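Local coordinates for histone-lysine N-methyltransferase SETMAR (Homo sapiens, PDB 3F2K), which methylates histone H3 and takes part in double-strand break repair and DNA integration, its mariner transposase domain binding DNA, at residues Glu16-Leu21 with Gln215-Cys220; Lys40-Asp45 with Tyr87-Pro92; Val75-Ser80 with Asn189-Phe194; Gln103-Met108 with Asn145-Glu150. All coordinates share one frame; numbering follows the deposited sequence.

Contact 1. Residues Glu16-Leu21 with Gln215-Cys220; sequences EVSSSL and QKCVDC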
# COMPACT_ATOMS: atom_id res chain seq x y z
N GLU A 16 8.15 -6.60 -17.53
CA GLU A 16 7.19 -7.66 -17.80
C GLU A 16 5.88 -7.36 -17.06
O GLU A 16 4.79 -7.30 -17.67
CB GLU A 16 7.83 -9.02 -17.41
CG GLU A 16 7.05 -10.38 -17.72
CD GLU A 16 7.74 -11.70 -17.10
OE1 GLU A 16 8.45 -11.67 -16.04
OE2 GLU A 16 7.56 -12.82 -17.68
N VAL A 17 6.00 -7.14 -15.76
CA VAL A 17 4.78 -6.86 -14.93
C VAL A 17 4.08 -5.59 -15.35
O VAL A 17 2.86 -5.60 -15.49
CB VAL A 17 5.12 -6.75 -13.43
CG1 VAL A 17 3.91 -6.35 -12.68
CG2 VAL A 17 5.61 -8.09 -12.88
N SER A 18 4.84 -4.53 -15.60
CA SER A 18 4.27 -3.26 -16.07
C SER A 18 3.50 -3.40 -17.34
O SER A 18 2.35 -2.98 -17.43
CB SER A 18 5.35 -2.18 -16.22
OG SER A 18 5.79 -1.81 -14.90
N SER A 19 4.16 -3.99 -18.35
CA SER A 19 3.54 -4.15 -19.66
C SER A 19 2.24 -4.99 -19.57
O SER A 19 1.19 -4.64 -20.17
CB SER A 19 4.57 -4.79 -20.65
OG SER A 19 3.93 -5.17 -21.90
N SER A 20 2.30 -6.06 -18.80
CA SER A 20 1.19 -7.01 -18.63
C SER A 20 0.02 -6.37 -17.93
O SER A 20 -1.13 -6.55 -18.37
CB SER A 20 1.67 -8.26 -17.90
OG SER A 20 2.47 -9.02 -18.78
N LEU A 21 0.31 -5.52 -16.93
CA LEU A 21 -0.75 -4.83 -16.17
C LEU A 21 -1.42 -3.73 -16.95
O LEU A 21 -2.64 -3.55 -16.86
CB LEU A 21 -0.25 -4.28 -14.80
CG LEU A 21 0.08 -5.40 -13.79
CD1 LEU A 21 0.58 -4.88 -12.43
CD2 LEU A 21 -1.10 -6.41 -13.59
N GLN A 215 3.48 2.62 -17.64
CA GLN A 215 3.93 3.01 -18.98
C GLN A 215 5.31 3.63 -18.96
O GLN A 215 6.12 3.40 -19.85
CB GLN A 215 2.94 3.96 -19.68
CG GLN A 215 3.27 4.19 -21.20
CD GLN A 215 3.31 2.90 -21.98
OE1 GLN A 215 2.33 2.16 -22.01
NE2 GLN A 215 4.45 2.61 -22.64
N LYS A 216 5.58 4.41 -17.93
CA LYS A 216 6.89 5.07 -17.84
C LYS A 216 7.94 4.01 -17.63
O LYS A 216 9.07 4.08 -18.19
CB LYS A 216 6.91 6.05 -16.68
CG LYS A 216 6.13 7.35 -16.95
CD LYS A 216 6.37 8.25 -15.77
CE LYS A 216 5.36 9.38 -15.72
NZ LYS A 216 5.92 10.31 -14.67
N CYS A 217 7.56 2.96 -16.87
CA CYS A 217 8.45 1.83 -16.60
C CYS A 217 8.73 1.09 -17.91
O CYS A 217 9.91 0.87 -18.24
CB CYS A 217 7.87 0.90 -15.53
SG CYS A 217 8.96 -0.57 -15.24
N VAL A 218 7.68 0.87 -18.71
CA VAL A 218 7.88 0.26 -20.04
C VAL A 218 8.78 1.16 -20.93
O VAL A 218 9.73 0.65 -21.63
CB VAL A 218 6.51 -0.04 -20.69
CG1 VAL A 218 6.69 -0.44 -22.20
CG2 VAL A 218 5.77 -1.24 -19.92
N ASP A 219 8.52 2.47 -20.88
CA ASP A 219 9.25 3.45 -21.72
C ASP A 219 10.75 3.46 -21.40
O ASP A 219 11.58 3.71 -22.31
CB ASP A 219 8.68 4.86 -21.60
CG ASP A 219 7.30 5.02 -22.24
OD1 ASP A 219 6.93 4.25 -23.14
OD2 ASP A 219 6.58 5.97 -21.83
N CYS A 220 11.08 3.21 -20.13
CA CYS A 220 12.46 3.17 -19.65
C CYS A 220 13.02 1.74 -19.60
O CYS A 220 14.04 1.48 -18.96
CB CYS A 220 12.48 3.80 -18.25
SG CYS A 220 12.04 5.54 -18.23
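Ser18 and Ser19 of helix 8-27 receive Cys217 and Val218 from the last turn of helix 202-219. The CG2 methyl of Val218 does most of the touching: it comes down on the backbone of the first helix, 3.6 Å from Ser19 N, and lies beside both serine side chains, with Ser18 CB and Ser19 CB each 3.8 Å from Val218 CG2. Next to it the thiol of Cys217 meets the hydroxyl of Ser18, SG to OG 3.4 Å. A firmer partner for that hydroxyl lies within its own helix. With OG beside the backbone N and anti to the carbonyl carbon (chi1 -71°), Ser18 turns back one helical turn and hydrogen-bonds to the carbonyl oxygen of Arg14, which fixes its rotation. The small Ser18, Ser19 and Cys217 are consistent with the close approach of the two short segments, their axes 8.4 Å apart and crossing at -129°, nearer perpendicular than antiparallel. Val218 also touches Phe15 and Ile22 of helix 8-27. The contact thus pairs the first and last helices of the transposase domain, away from the metal site, with Trp214 of helix 202-219 packed on Ser18 and Leu21, and loop residues Pro155 and Leu161 against Val17 and Ser18.

Contact 2. Residues Lys40-Asp45 with Tyr87-Pro92; sequences KWILYD and YSFLNP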
# COMPACT_ATOMS: atom_id res chain seq x y z
N LYS A 40 5.25 1.49 7.03
CA LYS A 40 6.29 2.52 7.20
C LYS A 40 6.64 2.74 8.68
O LYS A 40 5.78 2.81 9.54
CB LYS A 40 5.81 3.84 6.57
CG LYS A 40 6.59 5.09 6.93
CD LYS A 40 6.12 6.27 6.13
CE LYS A 40 6.84 7.54 6.59
NZ LYS A 40 8.14 7.42 5.91
N TRP A 41 7.93 2.85 8.97
CA TRP A 41 8.35 3.41 10.27
C TRP A 41 8.25 4.95 10.34
O TRP A 41 8.91 5.69 9.57
CB TRP A 41 9.79 2.93 10.61
CG TRP A 41 9.87 1.46 10.87
CD1 TRP A 41 10.23 0.49 9.99
CD2 TRP A 41 9.50 0.78 12.09
NE1 TRP A 41 10.13 -0.74 10.58
CE2 TRP A 41 9.69 -0.59 11.87
CE3 TRP A 41 9.05 1.21 13.34
CZ2 TRP A 41 9.44 -1.56 12.88
CZ3 TRP A 41 8.79 0.26 14.34
CH2 TRP A 41 8.97 -1.11 14.09
N ILE A 42 7.43 5.41 11.28
CA ILE A 42 7.23 6.83 11.50
C ILE A 42 8.17 7.19 12.71
O ILE A 42 7.98 6.66 13.81
CB ILE A 42 5.84 7.16 11.92
CG1 ILE A 42 4.86 6.99 10.74
CG2 ILE A 42 5.78 8.65 12.53
CD1 ILE A 42 3.44 7.36 11.07
N LEU A 43 9.16 8.01 12.43
CA LEU A 43 10.10 8.49 13.45
C LEU A 43 9.40 9.47 14.37
O LEU A 43 8.50 10.21 13.96
CB LEU A 43 11.30 9.20 12.82
CG LEU A 43 12.14 8.47 11.79
CD1 LEU A 43 13.20 9.38 11.27
CD2 LEU A 43 12.75 7.17 12.34
N TYR A 44 9.83 9.49 15.63
CA TYR A 44 9.28 10.41 16.60
C TYR A 44 9.81 11.83 16.35
O TYR A 44 9.06 12.81 16.50
CB TYR A 44 9.63 9.98 18.02
CG TYR A 44 8.77 8.91 18.64
CD1 TYR A 44 8.24 7.84 17.89
CD2 TYR A 44 8.55 8.91 20.02
CE1 TYR A 44 7.50 6.85 18.48
CE2 TYR A 44 7.80 7.91 20.60
CZ TYR A 44 7.27 6.90 19.83
OH TYR A 44 6.55 5.92 20.44
N ASP A 45 11.08 11.91 15.93
CA ASP A 45 11.77 13.18 15.65
C ASP A 45 12.02 13.35 14.16
O ASP A 45 12.87 12.66 13.58
CB ASP A 45 13.09 13.28 16.48
CG ASP A 45 13.89 14.57 16.20
OD1 ASP A 45 14.76 14.90 17.04
OD2 ASP A 45 13.67 15.26 15.18
N TYR A 87 -6.13 1.29 9.08
CA TYR A 87 -4.69 1.47 9.41
C TYR A 87 -4.45 1.02 10.83
O TYR A 87 -5.38 0.95 11.64
CB TYR A 87 -4.23 2.92 9.22
CG TYR A 87 -4.91 3.94 10.12
CD1 TYR A 87 -4.40 4.26 11.39
CD2 TYR A 87 -6.04 4.59 9.68
CE1 TYR A 87 -5.03 5.22 12.17
CE2 TYR A 87 -6.70 5.55 10.47
CZ TYR A 87 -6.19 5.84 11.70
OH TYR A 87 -6.85 6.80 12.42
N SER A 88 -3.20 0.72 11.17
CA SER A 88 -2.96 0.13 12.50
C SER A 88 -1.51 0.43 12.84
O SER A 88 -0.67 0.63 11.94
CB SER A 88 -3.21 -1.39 12.53
OG SER A 88 -2.37 -2.11 11.64
N PHE A 89 -1.23 0.49 14.13
CA PHE A 89 0.14 0.75 14.59
C PHE A 89 0.60 -0.49 15.34
O PHE A 89 -0.22 -1.12 16.01
CB PHE A 89 0.14 1.97 15.51
CG PHE A 89 -0.25 3.22 14.80
CD1 PHE A 89 0.71 4.01 14.19
CD2 PHE A 89 -1.58 3.59 14.71
CE1 PHE A 89 0.34 5.18 13.50
CE2 PHE A 89 -1.94 4.77 14.02
CZ PHE A 89 -0.98 5.53 13.42
N LEU A 90 1.85 -0.87 15.13
CA LEU A 90 2.44 -2.03 15.79
C LEU A 90 2.72 -1.64 17.23
O LEU A 90 3.44 -0.65 17.50
CB LEU A 90 3.73 -2.39 15.06
CG LEU A 90 4.55 -3.64 15.40
CD1 LEU A 90 3.79 -4.86 14.91
CD2 LEU A 90 5.90 -3.46 14.72
N ASN A 91 2.09 -2.40 18.13
CA ASN A 91 2.03 -2.18 19.59
C ASN A 91 2.99 -3.08 20.37
O ASN A 91 3.41 -4.15 19.89
CB ASN A 91 0.62 -2.45 20.14
CG ASN A 91 -0.45 -1.58 19.51
OD1 ASN A 91 -1.50 -2.08 19.11
ND2 ASN A 91 -0.19 -0.28 19.40
N PRO A 92 3.36 -2.64 21.58
CA PRO A 92 4.21 -3.55 22.41
C PRO A 92 3.62 -4.96 22.48
O PRO A 92 2.40 -5.12 22.58
CB PRO A 92 4.17 -2.90 23.82
CG PRO A 92 3.29 -1.64 23.69
CD PRO A 92 3.10 -1.34 22.21
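In the RNase H-like sheet of the mariner transposase domain, strands 34-43 and 83-89 flank strand 72-80, and here side chains of strand 34-43 meet Phe89 and the following Leu90 across it. The nearest backbones are those of Trp41 and Phe89, CA to CA 9.7 Å, so side chains alone bridge the gap. They do so at two points. Trp41 and Ile42 are consecutive in their strand and go to different partners, Leu90 and Phe89. The indole of Trp41 also makes a cation-pi contact with Lys72 and touches Met74, both on the intervening strand, while Ile96 packs against Trp41 and Leu90 alike. Phe89 and Ile42 both pack on Val75 of that strand. The side chain of Trp41 lies about 9 Å from the bound magnesium ion, which Asp38, earlier in the same strand, helps to hold. The CD1 methyl of Ile42 reaches the edge of the Phe89 ring near its plane, 4.5 Å from CE1, a loose apolar approach. Leu90 holds CG anti to its backbone N (chi1 -174°), carrying its branch toward the indole, and its CD2 methyl stands 3.9 Å from CH2 of Trp41, at the far corner of the six-membered ring.

Contact 3. Residues Val75-Ser80 with Asn189-Phe194; sequences VTIWWS and NAFQEF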
# COMPACT_ATOMS: atom_id res chain seq x y z
N VAL A 75 3.52 1.88 11.10
CA VAL A 75 2.11 1.97 10.68
C VAL A 75 1.95 1.13 9.40
O VAL A 75 2.91 0.97 8.60
CB VAL A 75 1.64 3.45 10.50
CG1 VAL A 75 2.38 4.16 9.32
CG2 VAL A 75 0.07 3.55 10.33
N THR A 76 0.76 0.58 9.23
CA THR A 76 0.35 -0.13 8.03
C THR A 76 -0.99 0.58 7.68
O THR A 76 -1.86 0.83 8.55
CB THR A 76 0.19 -1.65 8.27
OG1 THR A 76 1.40 -2.17 8.86
CG2 THR A 76 -0.10 -2.36 6.92
N ILE A 77 -1.09 0.98 6.44
CA ILE A 77 -2.30 1.61 5.90
C ILE A 77 -2.80 0.81 4.71
O ILE A 77 -2.03 0.38 3.82
CB ILE A 77 -2.08 3.11 5.53
CG1 ILE A 77 -3.43 3.76 5.11
CG2 ILE A 77 -1.01 3.26 4.47
CD1 ILE A 77 -3.36 5.26 4.81
N TRP A 78 -4.11 0.63 4.68
CA TRP A 78 -4.80 -0.08 3.67
C TRP A 78 -5.85 0.85 3.05
O TRP A 78 -6.66 1.44 3.76
CB TRP A 78 -5.58 -1.28 4.30
CG TRP A 78 -4.72 -2.23 5.15
CD1 TRP A 78 -4.26 -2.03 6.42
CD2 TRP A 78 -4.29 -3.50 4.77
NE1 TRP A 78 -3.58 -3.10 6.87
CE2 TRP A 78 -3.56 -4.03 5.85
CE3 TRP A 78 -4.43 -4.26 3.58
CZ2 TRP A 78 -2.95 -5.26 5.79
CZ3 TRP A 78 -3.83 -5.46 3.52
CH2 TRP A 78 -3.12 -5.99 4.63
N TRP A 79 -5.93 0.84 1.73
CA TRP A 79 -6.84 1.77 1.03
C TRP A 79 -7.12 1.38 -0.42
O TRP A 79 -6.41 0.57 -1.04
CB TRP A 79 -6.25 3.18 1.09
CG TRP A 79 -4.87 3.27 0.55
CD1 TRP A 79 -3.70 2.87 1.15
CD2 TRP A 79 -4.52 3.85 -0.71
NE1 TRP A 79 -2.62 3.20 0.34
CE2 TRP A 79 -3.09 3.81 -0.81
CE3 TRP A 79 -5.26 4.44 -1.74
CZ2 TRP A 79 -2.38 4.28 -1.95
CZ3 TRP A 79 -4.58 4.97 -2.88
CH2 TRP A 79 -3.13 4.85 -2.98
N SER A 80 -8.19 1.97 -0.98
CA SER A 80 -8.48 1.81 -2.39
C SER A 80 -8.76 3.22 -3.01
O SER A 80 -8.77 4.25 -2.30
CB SER A 80 -9.72 0.96 -2.53
OG SER A 80 -10.78 1.70 -1.93
N ASN A 189 -1.78 10.40 16.75
CA ASN A 189 -2.66 11.55 16.58
C ASN A 189 -2.24 12.35 15.34
O ASN A 189 -3.11 12.87 14.66
CB ASN A 189 -2.63 12.48 17.81
CG ASN A 189 -3.32 11.88 19.03
OD1 ASN A 189 -4.19 11.01 18.93
ND2 ASN A 189 -2.93 12.38 20.21
N ALA A 190 -0.94 12.50 15.08
CA ALA A 190 -0.49 13.23 13.88
C ALA A 190 -0.86 12.44 12.57
O ALA A 190 -1.34 13.00 11.58
CB ALA A 190 0.95 13.54 13.97
N PHE A 191 -0.67 11.11 12.60
CA PHE A 191 -1.13 10.30 11.47
C PHE A 191 -2.64 10.45 11.25
O PHE A 191 -3.13 10.56 10.13
CB PHE A 191 -0.69 8.83 11.67
CG PHE A 191 -1.04 7.98 10.52
CD1 PHE A 191 -0.19 7.92 9.40
CD2 PHE A 191 -2.28 7.31 10.49
CE1 PHE A 191 -0.53 7.13 8.27
CE2 PHE A 191 -2.63 6.56 9.36
CZ PHE A 191 -1.76 6.47 8.27
N GLN A 192 -3.41 10.45 12.34
CA GLN A 192 -4.83 10.64 12.23
C GLN A 192 -5.21 11.98 11.60
O GLN A 192 -6.08 12.02 10.71
CB GLN A 192 -5.52 10.47 13.58
CG GLN A 192 -7.03 10.57 13.47
CD GLN A 192 -7.71 9.96 14.68
OE1 GLN A 192 -7.55 10.45 15.80
NE2 GLN A 192 -8.49 8.89 14.46
N GLU A 193 -4.61 13.06 12.07
CA GLU A 193 -4.87 14.38 11.50
C GLU A 193 -4.45 14.39 10.01
O GLU A 193 -5.07 15.06 9.18
CB GLU A 193 -4.09 15.45 12.23
N PHE A 194 -3.37 13.68 9.69
CA PHE A 194 -2.94 13.59 8.31
C PHE A 194 -4.03 12.94 7.44
O PHE A 194 -4.49 13.50 6.43
CB PHE A 194 -1.66 12.76 8.19
CG PHE A 194 -1.33 12.41 6.75
CD1 PHE A 194 -0.88 13.41 5.87
CD2 PHE A 194 -1.52 11.11 6.27
CE1 PHE A 194 -0.61 13.09 4.54
CE2 PHE A 194 -1.25 10.77 4.92
CZ PHE A 194 -0.79 11.77 4.05
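Strand 72-80 passes beneath helix 184-196 with the backbones well separated, Val75 CA to Phe191 CA 9.0 Å, and the space between is bridged by side chains. Phe191 carries the helix side of the contact. Its CG is anti to the backbone N (chi1 -176°), which drives the ring out from the helix toward the sheet. Val75 comes from the opposite direction and sets CG2 over the centre of one ring face, a CH-pi contact 4.1 Å from CG2 to the Phe191 ring centroid and only 12° off the normal. Ile77, two residues on and on the same side of the strand, instead reaches the ring edge near its plane, its CD1 lying 4.0 Å from Phe191 CZ. A helix laid on the central sheet in this way belongs to the RNase H-like fold of DDE transposases, and the metal ligand Asp38 is on the neighbouring strand 34-43, its side chain about 6 Å from that of Ile77. Tyr87, on the other neighbouring strand, meets Phe191 edge-to-face. Ile77 also touches Leu84 and, on helix 163-176, Thr164. Phe194, one turn beyond Phe191, directs its ring to Phe175 and Leu172 of helix 163-176.

Contact 4. Residues Gln103-Met108 with Asn145-Glu150; sequences QEIDEM and NELGYE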
# COMPACT_ATOMS: atom_id res chain seq x y z
N GLN A 103 -4.25 -11.70 10.41
CA GLN A 103 -5.27 -11.14 11.29
C GLN A 103 -5.59 -9.71 10.87
O GLN A 103 -6.75 -9.30 10.87
CB GLN A 103 -4.81 -11.19 12.75
CG GLN A 103 -4.79 -12.63 13.25
CD GLN A 103 -6.17 -13.33 13.04
OE1 GLN A 103 -6.26 -14.41 12.40
NE2 GLN A 103 -7.24 -12.68 13.50
N GLU A 104 -4.58 -8.98 10.41
CA GLU A 104 -4.80 -7.62 9.92
C GLU A 104 -5.64 -7.59 8.65
O GLU A 104 -6.51 -6.71 8.49
CB GLU A 104 -3.44 -6.95 9.69
CG GLU A 104 -2.78 -6.50 11.05
CD GLU A 104 -3.60 -5.48 11.90
OE1 GLU A 104 -4.22 -4.54 11.37
OE2 GLU A 104 -3.58 -5.61 13.16
N ILE A 105 -5.37 -8.52 7.74
CA ILE A 105 -6.15 -8.64 6.47
C ILE A 105 -7.61 -8.97 6.81
O ILE A 105 -8.53 -8.37 6.26
CB ILE A 105 -5.56 -9.76 5.62
CG1 ILE A 105 -4.23 -9.30 4.99
CG2 ILE A 105 -6.51 -10.23 4.51
CD1 ILE A 105 -3.50 -10.51 4.32
N ASP A 106 -7.82 -9.89 7.74
CA ASP A 106 -9.22 -10.19 8.19
C ASP A 106 -9.92 -8.92 8.71
O ASP A 106 -11.09 -8.68 8.36
CB ASP A 106 -9.18 -11.26 9.27
CG ASP A 106 -10.42 -12.05 9.33
OD1 ASP A 106 -11.44 -11.49 9.83
OD2 ASP A 106 -10.36 -13.23 8.99
N GLU A 107 -9.24 -8.13 9.54
CA GLU A 107 -9.86 -6.92 10.13
C GLU A 107 -10.11 -5.91 9.02
O GLU A 107 -11.20 -5.32 8.97
CB GLU A 107 -8.95 -6.29 11.20
CG GLU A 107 -9.62 -5.14 11.96
CD GLU A 107 -8.77 -4.56 13.08
OE1 GLU A 107 -7.78 -5.20 13.50
OE2 GLU A 107 -9.13 -3.44 13.55
N MSE A 108 -9.09 -5.70 8.18
CA MSE A 108 -9.25 -4.78 7.00
C MSE A 108 -10.47 -5.19 6.13
O MSE A 108 -11.22 -4.31 5.69
CB MSE A 108 -8.01 -4.78 6.14
CG MSE A 108 -8.18 -3.89 4.79
SE MSE A 108 -8.85 -4.83 3.40
CE MSE A 108 -7.56 -6.30 3.22
N ASN A 145 -6.81 -16.39 0.13
CA ASN A 145 -7.62 -17.30 -0.66
C ASN A 145 -9.05 -17.43 -0.03
O ASN A 145 -10.07 -17.36 -0.76
CB ASN A 145 -6.91 -18.65 -0.80
CG ASN A 145 -7.78 -19.70 -1.50
OD1 ASN A 145 -8.37 -20.59 -0.83
ND2 ASN A 145 -7.88 -19.61 -2.82
N GLU A 146 -9.12 -17.59 1.28
CA GLU A 146 -10.36 -17.77 2.00
C GLU A 146 -11.29 -16.59 1.93
O GLU A 146 -12.49 -16.81 1.80
CB GLU A 146 -10.09 -18.13 3.46
CG GLU A 146 -9.45 -19.46 3.58
CD GLU A 146 -9.33 -19.89 5.04
OE1 GLU A 146 -9.47 -19.02 5.91
OE2 GLU A 146 -9.07 -21.09 5.30
N LEU A 147 -10.76 -15.37 1.85
CA LEU A 147 -11.61 -14.21 1.78
C LEU A 147 -11.91 -13.78 0.38
O LEU A 147 -12.65 -12.80 0.20
CB LEU A 147 -11.01 -13.06 2.57
CG LEU A 147 -10.84 -13.23 4.09
CD1 LEU A 147 -10.20 -12.00 4.60
CD2 LEU A 147 -12.26 -13.45 4.81
N GLY A 148 -11.31 -14.46 -0.61
CA GLY A 148 -11.60 -14.19 -2.06
C GLY A 148 -10.74 -13.11 -2.70
O GLY A 148 -11.15 -12.53 -3.70
N TYR A 149 -9.51 -12.89 -2.17
CA TYR A 149 -8.57 -11.83 -2.74
C TYR A 149 -7.64 -12.40 -3.80
O TYR A 149 -6.94 -13.39 -3.55
CB TYR A 149 -7.72 -11.14 -1.63
CG TYR A 149 -8.43 -10.12 -0.78
CD1 TYR A 149 -8.11 -8.76 -0.85
CD2 TYR A 149 -9.39 -10.52 0.20
CE1 TYR A 149 -8.76 -7.82 -0.08
CE2 TYR A 149 -10.07 -9.58 0.98
CZ TYR A 149 -9.76 -8.21 0.81
OH TYR A 149 -10.40 -7.28 1.57
N GLU A 150 -7.67 -11.83 -5.01
CA GLU A 150 -6.59 -12.05 -5.93
C GLU A 150 -5.37 -11.20 -5.46
O GLU A 150 -5.55 -10.14 -4.85
CB GLU A 150 -7.03 -11.62 -7.33
CG GLU A 150 -5.94 -11.80 -8.33
CD GLU A 150 -6.26 -11.15 -9.71
OE1 GLU A 150 -7.43 -10.77 -9.97
OE2 GLU A 150 -5.25 -11.06 -10.48
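Selenium sits beside a phenol here: Met108, present as selenomethionine, wraps the end of its side chain round the hydroxyl of Tyr149. SE and CE both lie 3.4 Å from Tyr149 OH, and CE is also 3.8 Å from CZ of the Tyr149 ring. This is a Met-aromatic contact of oblique kind, SE standing 5.5 Å from the ring centroid and 67° off its normal. Met108 leaves its helix with CG anti to the backbone N, then bends at chi2 (-88°) and chi3 (-57°), and the double bend brings the methyl to the phenol. Tyr149 approaches from the opposite direction. A second touch lies alongside, where the CD1 methyl of Leu147 packs 4.1 Å from Ile105 CG2 and equally close to Asp106 CA, so the leucine rests on the helix backbone as well as on a side chain. Between Leu147 and Tyr149 the chain turns at Gly148, whose positive phi closes a Schellman motif at the end of helix 140-147 and lets both flanking residues face helix 98-115. Ile105 and Met108 rest on Trp78 of the central sheet, and Ile105 also packs on Leu144, so Ile105 meets both the sheet and helix 140-147. The polar ends have partners outside the two segments: Asp106 pairs with Lys143 in a salt bridge, and Tyr149 OH hydrogen-bonds to Asn109 OD1. The phenol oxygen of the buried Tyr149 lies against selenium and methyl yet keeps a polar partner, which probably helps to fix the direction of the ring.

How the contacts relate
Contact 1 joins the first and last helices, so contacts 2, 3 and 4 all fall within the chain it closes; it lies across the chain's centre from contacts 2 and 3, with centres about 33 and about 29 Å away. Contacts 2 and 3 interlock: their centres are about 10 Å apart, their segments alternate in sequence, and strand 72-80 of contact 3 lies between the two strands of contact 2, bonded to both. Contact 4 is nested inside contact 3, about 19 Å between centres, and meets it through Trp78; Glu104 also hydrogen-bonds Ser88 of contact 2. Helices 184-196 and 98-115 thus pack against the central sheet, whose strand 34-43 supplies magnesium ligand Asp38.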